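Local atomic coordinates of response regulator receiver (Brucella melitensis biovar Abortus, PDB entry 4G97), a protein that probably acts as a two-component response regulator, joining a phosphorylatable receiver domain to a sigma-factor-like region to relay signals. Residues M143-E148 with D202-I207. Residues are numbered along the deposited sequence; the frame is centred on the assembly and turned at random.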
loop_
_atom_site.group_PDB
_atom_site.type_symbol
_atom_site.label_atom_id
_atom_site.label_comp_id
_atom_site.label_asym_id
_atom_site.label_seq_id
_atom_site.Cartn_x
_atom_site.Cartn_y
_atom_site.Cartn_z
ATOM N N MET A 143 3.188 -10.092 -13.143
ATOM C CA MET A 143 3.765 -9.341 -14.232
ATOM C C MET A 143 4.304 -8.004 -13.678
ATOM O O MET A 143 3.629 -7.342 -12.873
ATOM C CB MET A 143 2.711 -9.108 -15.297
ATOM C CG MET A 143 3.187 -8.255 -16.443
ATOM S SD MET A 143 1.959 -7.940 -17.735
ATOM C CE MET A 143 0.509 -7.802 -16.802
ATOM N N ILE A 144 5.517 -7.620 -14.141
ATOM C CA ILE A 144 6.171 -6.354 -13.809
ATOM C C ILE A 144 6.091 -5.445 -15.022
ATOM O O ILE A 144 6.509 -5.849 -16.097
ATOM C CB ILE A 144 7.646 -6.539 -13.337
ATOM C CG1 ILE A 144 7.701 -7.409 -12.050
ATOM C CG2 ILE A 144 8.332 -5.113 -13.092
ATOM C CD1 ILE A 144 9.080 -7.865 -11.608
ATOM N N ILE A 145 5.539 -4.232 -14.864
ATOM C CA ILE A 145 5.538 -3.208 -15.912
ATOM C C ILE A 145 6.520 -2.147 -15.411
ATOM O O ILE A 145 6.202 -1.364 -14.506
ATOM C CB ILE A 145 4.169 -2.596 -16.298
ATOM C CG1 ILE A 145 3.124 -3.699 -16.652
ATOM C CG2 ILE A 145 4.384 -1.667 -17.508
ATOM C CD1 ILE A 145 1.719 -3.232 -16.691
ATOM N N GLU A 146 7.739 -2.188 -15.941
ATOM C CA GLU A 146 8.822 -1.299 -15.525
ATOM C C GLU A 146 9.876 -1.190 -16.630
ATOM O O GLU A 146 10.422 -2.210 -17.044
ATOM C CB GLU A 146 9.444 -1.809 -14.196
ATOM C CG GLU A 146 10.698 -1.075 -13.745
ATOM C CD GLU A 146 10.448 0.381 -13.431
ATOM O OE1 GLU A 146 10.978 1.253 -14.155
ATOM O OE2 GLU A 146 9.656 0.646 -12.501
ATOM N N ASP A 147 10.162 0.043 -17.092
ATOM C CA ASP A 147 11.150 0.307 -18.159
ATOM C C ASP A 147 12.612 0.424 -17.689
ATOM O O ASP A 147 13.505 0.254 -18.514
ATOM C CB ASP A 147 10.762 1.548 -18.986
ATOM C CG ASP A 147 10.771 2.858 -18.216
ATOM O OD1 ASP A 147 10.612 2.824 -16.969
ATOM O OD2 ASP A 147 10.902 3.917 -18.857
ATOM N N GLU A 148 12.855 0.754 -16.405
ATOM C CA GLU A 148 14.213 0.895 -15.850
ATOM C C GLU A 148 14.764 -0.473 -15.444
ATOM O O GLU A 148 14.300 -1.047 -14.448
ATOM C CB GLU A 148 14.263 1.885 -14.667
ATOM C CG GLU A 148 14.521 3.338 -15.049
ATOM C CD GLU A 148 15.690 3.624 -15.981
ATOM O OE1 GLU A 148 16.823 3.165 -15.701
ATOM O OE2 GLU A 148 15.464 4.308 -17.006
ATOM N N ASP A 202 -3.188 3.822 -17.196
ATOM C CA ASP A 202 -4.043 3.632 -18.377
ATOM C C ASP A 202 -3.825 2.256 -18.972
ATOM O O ASP A 202 -4.797 1.588 -19.320
ATOM C CB ASP A 202 -3.809 4.739 -19.428
ATOM C CG ASP A 202 -4.358 6.102 -19.039
ATOM O OD1 ASP A 202 -4.450 6.387 -17.824
ATOM O OD2 ASP A 202 -4.649 6.901 -19.946
ATOM N N ALA A 203 -2.552 1.813 -19.017
ATOM C CA ALA A 203 -2.132 0.485 -19.466
ATOM C C ALA A 203 -2.771 -0.584 -18.576
ATOM O O ALA A 203 -3.321 -1.556 -19.094
ATOM C CB ALA A 203 -0.608 0.370 -19.409
ATOM N N VAL A 204 -2.737 -0.384 -17.241
ATOM C CA VAL A 204 -3.339 -1.316 -16.286
ATOM C C VAL A 204 -4.881 -1.329 -16.401
ATOM O O VAL A 204 -5.469 -2.412 -16.410
ATOM C CB VAL A 204 -2.827 -1.112 -14.836
ATOM C CG1 VAL A 204 -3.725 -1.800 -13.811
ATOM C CG2 VAL A 204 -1.391 -1.600 -14.697
ATOM N N ASN A 205 -5.518 -0.142 -16.508
ATOM C CA ASN A 205 -6.981 -0.003 -16.627
ATOM C C ASN A 205 -7.643 -0.839 -17.740
ATOM O O ASN A 205 -8.773 -1.298 -17.561
ATOM C CB ASN A 205 -7.410 1.466 -16.658
ATOM C CG ASN A 205 -7.412 2.108 -15.288
ATOM O OD1 ASN A 205 -7.674 1.463 -14.260
ATOM N ND2 ASN A 205 -7.134 3.404 -15.244
ATOM N N GLU A 206 -6.908 -1.098 -18.836
ATOM C CA GLU A 206 -7.348 -1.937 -19.959
ATOM C C GLU A 206 -7.455 -3.416 -19.561
ATOM O O GLU A 206 -8.386 -4.091 -19.997
ATOM C CB GLU A 206 -6.431 -1.753 -21.172
ATOM C CG GLU A 206 -6.483 -0.335 -21.721
ATOM C CD GLU A 206 -6.327 -0.142 -23.218
ATOM O OE1 GLU A 206 -6.157 -1.146 -23.948
ATOM O OE2 GLU A 206 -6.359 1.030 -23.661
ATOM N N ILE A 207 -6.527 -3.897 -18.700
ATOM C CA ILE A 207 -6.482 -5.255 -18.152
ATOM C C ILE A 207 -7.651 -5.430 -17.177
ATOM O O ILE A 207 -8.442 -6.356 -17.343
ATOM C CB ILE A 207 -5.091 -5.528 -17.480
ATOM C CG1 ILE A 207 -3.979 -5.733 -18.544
ATOM C CG2 ILE A 207 -5.138 -6.691 -16.448
ATOM C CD1 ILE A 207 -2.565 -5.366 -18.092
#
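Met143 and Ile207 meet tip to tip, the methyl CE of Met143 lying 4.1 Å from CD1 of Ile207. The methionine runs straight out from strand 141-145, with CG anti to the backbone N (chi1 176°) and SD anti to CA (chi2 -180°), then bends at its last torsion (chi3 36°), which swings the methyl round toward the helix. Two residues along on the same strand face, Ile145 sends its CD1 across the CG2 branch of Val204 at 4.0 Å, the two side chains meeting at a slant. Together these pairs link the inward face of helix 200-210 with strand 141-145, an inner strand of the parallel receiver sheet, as in the CheY-like fold. The seam is buried but thin: 128 Å² in all, with 9.1 Å between CA of Ile145 and CA of Val204. Ala190 of the neighbouring strand 187-191 touches both Ile145 and Val204; from helix 173-183, Leu179 meets Met143 and Tyr180 meets Ile207. Asp202, Asn205 and Glu206, by contrast, occupy the solvent side of the helix. Beyond the strand, Glu146 OE1 accepts a hydrogen bond from the backbone N of Glu148 (3.0 Å) through its anti lone pair, while its OE2 lies near OD2 of Asp191, the predicted phosphorylation site. With no hydrogen bond or salt bridge crossing between strand and helix, burial of aliphatic and thioether groups probably sets their spacing without prescribing a bonded register.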